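Local coordinates for aldehyde dehydrogenase family protein (Pseudomonas syringae pv. tomato, PDB 6X9L), which probably oxidises long-chain aliphatic aldehydes such as octanal with NAD+ as the electron acceptor, as a member of the aldehyde dehydrogenase family, at residues V299-L304 against L399-T404. The protein carries 1 engineered substitution. Sequence-based numbering, arbitrary orientation.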
ATOM      1  N   VAL A 299     -10.776 -23.289  22.781  1.00 47.60           N
ATOM      2  CA  VAL A 299     -11.917 -24.099  23.212  1.00 48.16           C
ATOM      3  C   VAL A 299     -12.152 -23.889  24.697  1.00 48.42           C
ATOM      4  O   VAL A 299     -11.238 -23.528  25.450  1.00 47.96           O
ATOM      5  CB  VAL A 299     -11.684 -25.601  22.923  1.00 48.15           C
ATOM      6  CG1 VAL A 299     -11.568 -25.853  21.427  1.00 47.94           C
ATOM      7  CG2 VAL A 299     -10.423 -26.089  23.615  1.00 47.78           C
ATOM      8  N   PRO A 300     -13.401 -24.095  25.144  1.00 53.09           N
ATOM      9  CA  PRO A 300     -13.735 -23.927  26.572  1.00 53.34           C
ATOM     10  C   PRO A 300     -12.956 -24.882  27.466  1.00 53.18           C
ATOM     11  O   PRO A 300     -12.814 -26.065  27.162  1.00 53.22           O
ATOM     12  CB  PRO A 300     -15.240 -24.230  26.623  1.00 53.95           C
ATOM     13  CG  PRO A 300     -15.729 -23.983  25.240  1.00 53.97           C
ATOM     14  CD  PRO A 300     -14.598 -24.353  24.322  1.00 53.48           C
ATOM     15  N   ARG A 301     -12.474 -24.364  28.598  1.00 60.40           N
ATOM     16  CA  ARG A 301     -11.601 -25.167  29.450  1.00 60.24           C
ATOM     17  C   ARG A 301     -12.280 -26.466  29.849  1.00 60.79           C
ATOM     18  O   ARG A 301     -11.693 -27.551  29.759  1.00 60.79           O
ATOM     19  CB  ARG A 301     -11.189 -24.380  30.694  1.00 60.22           C
ATOM     20  CG  ARG A 301     -10.166 -25.086  31.584  1.00 60.21           C
ATOM     21  CD  ARG A 301      -9.495 -24.103  32.554  1.00 60.30           C
ATOM     22  NE  ARG A 301      -8.228 -23.575  32.027  1.00 59.50           N
ATOM     23  CZ  ARG A 301      -8.051 -22.343  31.547  1.00 59.28           C
ATOM     24  NH1 ARG A 301      -9.063 -21.489  31.525  1.00 59.68           N
ATOM     25  NH2 ARG A 301      -6.862 -21.958  31.087  1.00 58.64           N
ATOM     26  N   ASN A 302     -13.529 -26.375  30.293  1.00 54.68           N
ATOM     27  CA  ASN A 302     -14.266 -27.558  30.715  1.00 56.55           C
ATOM     28  C   ASN A 302     -14.517 -28.514  29.554  1.00 55.99           C
ATOM     29  O   ASN A 302     -15.163 -29.553  29.732  1.00 57.56           O
ATOM     30  CB  ASN A 302     -15.593 -27.151  31.340  1.00 58.38           C
ATOM     31  CG  ASN A 302     -16.525 -26.513  30.344  1.00 57.64           C
ATOM     32  OD1 ASN A 302     -16.095 -25.957  29.326  1.00 55.72           O
ATOM     33  ND2 ASN A 302     -17.820 -26.585  30.625  1.00 59.40           N
ATOM     34  N   ARG A 303     -14.048 -28.175  28.360  1.00 60.53           N
ATOM     35  CA  ARG A 303     -14.196 -29.058  27.212  1.00 60.38           C
ATOM     36  C   ARG A 303     -12.855 -29.541  26.670  1.00 59.85           C
ATOM     37  O   ARG A 303     -12.832 -30.326  25.720  1.00 59.80           O
ATOM     38  CB  ARG A 303     -14.999 -28.362  26.100  1.00 60.45           C
ATOM     39  CG  ARG A 303     -16.452 -28.040  26.481  1.00 61.14           C
ATOM     40  CD  ARG A 303     -17.323 -29.308  26.568  1.00 62.25           C
ATOM     41  NE  ARG A 303     -18.418 -29.290  25.598  1.00 62.54           N
ATOM     42  CZ  ARG A 303     -18.820 -30.357  24.918  1.00 62.90           C
ATOM     43  NH1 ARG A 303     -18.210 -31.517  25.097  1.00 62.96           N
ATOM     44  NH2 ARG A 303     -19.820 -30.269  24.052  1.00 63.24           N
ATOM     45  N   LEU A 304     -11.743 -29.127  27.280  1.00 60.28           N
ATOM     46  CA  LEU A 304     -10.425 -29.404  26.710  1.00 59.78           C
ATOM     47  C   LEU A 304     -10.151 -30.905  26.610  1.00 59.90           C
ATOM     48  O   LEU A 304      -9.695 -31.391  25.570  1.00 59.76           O
ATOM     49  CB  LEU A 304      -9.345 -28.701  27.536  1.00 59.35           C
ATOM     50  CG  LEU A 304      -7.889 -28.682  27.049  1.00 58.73           C
ATOM     51  CD1 LEU A 304      -7.713 -27.909  25.741  1.00 58.35           C
ATOM     52  CD2 LEU A 304      -6.985 -28.108  28.135  1.00 58.40           C
ATOM     53  N   LEU A 399      -3.700 -26.500  21.228  1.00 52.61           N
ATOM     54  CA  LEU A 399      -4.980 -26.434  21.920  1.00 52.80           C
ATOM     55  C   LEU A 399      -4.854 -25.441  23.069  1.00 53.64           C
ATOM     56  O   LEU A 399      -3.955 -25.575  23.904  1.00 54.01           O
ATOM     57  CB  LEU A 399      -5.366 -27.811  22.454  1.00 52.23           C
ATOM     58  CG  LEU A 399      -6.257 -28.730  21.623  1.00 51.92           C
ATOM     59  CD1 LEU A 399      -6.256 -28.366  20.155  1.00 51.91           C
ATOM     60  CD2 LEU A 399      -5.810 -30.170  21.820  1.00 51.41           C
ATOM     61  N   ILE A 400      -5.746 -24.451  23.107  1.00 46.35           N
ATOM     62  CA  ILE A 400      -5.727 -23.397  24.125  1.00 47.33           C
ATOM     63  C   ILE A 400      -7.105 -23.287  24.767  1.00 47.52           C
ATOM     64  O   ILE A 400      -8.128 -23.278  24.070  1.00 47.28           O
ATOM     65  CB  ILE A 400      -5.319 -22.037  23.529  1.00 48.09           C
ATOM     66  CG1 ILE A 400      -3.934 -22.119  22.889  1.00 47.96           C
ATOM     67  CG2 ILE A 400      -5.405 -20.932  24.589  1.00 49.31           C
ATOM     68  CD1 ILE A 400      -3.649 -20.972  21.951  1.00 48.36           C
ATOM     69  N   ALA A 401      -7.129 -23.181  26.096  1.00 48.51           N
ATOM     70  CA  ALA A 401      -8.372 -23.141  26.850  1.00 48.70           C
ATOM     71  C   ALA A 401      -8.768 -21.706  27.162  1.00 49.78           C
ATOM     72  O   ALA A 401      -7.916 -20.820  27.276  1.00 50.56           O
ATOM     73  CB  ALA A 401      -8.248 -23.922  28.159  1.00 48.63           C
ATOM     74  N   TYR A 402     -10.075 -21.494  27.314  1.00 50.84           N
ATOM     75  CA  TYR A 402     -10.613 -20.199  27.706  1.00 51.76           C
ATOM     76  C   TYR A 402     -11.771 -20.384  28.690  1.00 51.91           C
ATOM     77  O   TYR A 402     -12.432 -21.426  28.716  1.00 51.28           O
ATOM     78  CB  TYR A 402     -11.037 -19.391  26.468  1.00 51.91           C
ATOM     79  CG  TYR A 402     -12.264 -19.903  25.728  1.00 51.45           C
ATOM     80  CD1 TYR A 402     -13.547 -19.712  26.244  1.00 51.75           C
ATOM     81  CD2 TYR A 402     -12.147 -20.537  24.490  1.00 50.73           C
ATOM     82  CE1 TYR A 402     -14.672 -20.164  25.568  1.00 51.60           C
ATOM     83  CE2 TYR A 402     -13.276 -20.991  23.804  1.00 50.56           C
ATOM     84  CZ  TYR A 402     -14.531 -20.798  24.346  1.00 51.10           C
ATOM     85  OH  TYR A 402     -15.657 -21.226  23.678  1.00 51.27           O
ATOM     86  N   ASP A 403     -12.009 -19.355  29.507  1.00 66.29           N
ATOM     87  CA  ASP A 403     -13.061 -19.375  30.515  1.00 66.46           C
ATOM     88  C   ASP A 403     -14.239 -18.464  30.205  1.00 66.99           C
ATOM     89  O   ASP A 403     -15.270 -18.579  30.872  1.00 67.13           O
ATOM     90  CB  ASP A 403     -12.498 -18.967  31.883  1.00 67.20           C
ATOM     91  CG  ASP A 403     -11.366 -19.867  32.348  1.00 67.00           C
ATOM     92  OD1 ASP A 403     -11.580 -21.100  32.480  1.00 66.12           O
ATOM     93  OD2 ASP A 403     -10.257 -19.331  32.585  1.00 67.74           O
ATOM     94  N   THR A 404     -14.102 -17.537  29.256  1.00 55.05           N
ATOM     95  CA  THR A 404     -15.228 -16.758  28.757  1.00 55.46           C
ATOM     96  C   THR A 404     -15.028 -16.509  27.267  1.00 55.37           C
ATOM     97  O   THR A 404     -13.903 -16.561  26.756  1.00 55.22           O
ATOM     98  CB  THR A 404     -15.387 -15.410  29.470  1.00 56.45           C
ATOM     99  OG1 THR A 404     -14.222 -14.613  29.237  1.00 56.97           O
ATOM    100  CG2 THR A 404     -15.577 -15.600  30.939  1.00 56.34           C
TER
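Two neighbouring parallel strands, 296-300 and 396-402, run out side by side here at their C-terminal ends, in the seven-stranded mixed sheet that in aldehyde dehydrogenases belongs to the catalytic domain. Three backbone bonds zip them together. Val299 N donates to Ile400 O at 2.9 Å, nearly along the C=O axis. Val299 O accepts from Tyr402 N, which lies above the carbonyl plane rather than in it, a more bent bond, and Ala401 CA adds a CA-H...O contact to the same Val299 O at 3.2 Å. Arg301 N then reaches Tyr402 O at 2.9 Å.

The Tyr402 ring lies against Pro300, with Pro300 N and CA over its face. With chi1 at 70°, CG of the tyrosine sits in the crowded position between N and carbonyl carbon, and the ring folds back along the proline. Pro300 CA stands 3.9 Å from the ring centroid, a CH-pi contact, while Pro300 CG lies 3.5 Å from Tyr402 CZ.

Arg301 leaves with CG anti to its backbone N and bends at chi3, laying the guanidinium over Ala401 CB, 3.7 Å from CZ. Its NH1 sits between both carboxylate oxygens of Asp403, 2.7 Å from OD1 and OD2 alike, an exposed salt bridge in which the hydrogen bond to OD1 is weak; the two planes are 32° apart. Leu304 CD1 closes against Leu399 CB.

Past the strands, Thr404, at the N-cap of helix 405-413, caps Glu407 N with its OG1, and that helix packs on Ile400 and Tyr402. Tyr402 OH is hydrogen-bonded to Leu266 O. Helix 272-284 brings Phe272 against Val299 and Pro300, and strand 376-379 flanks Leu399.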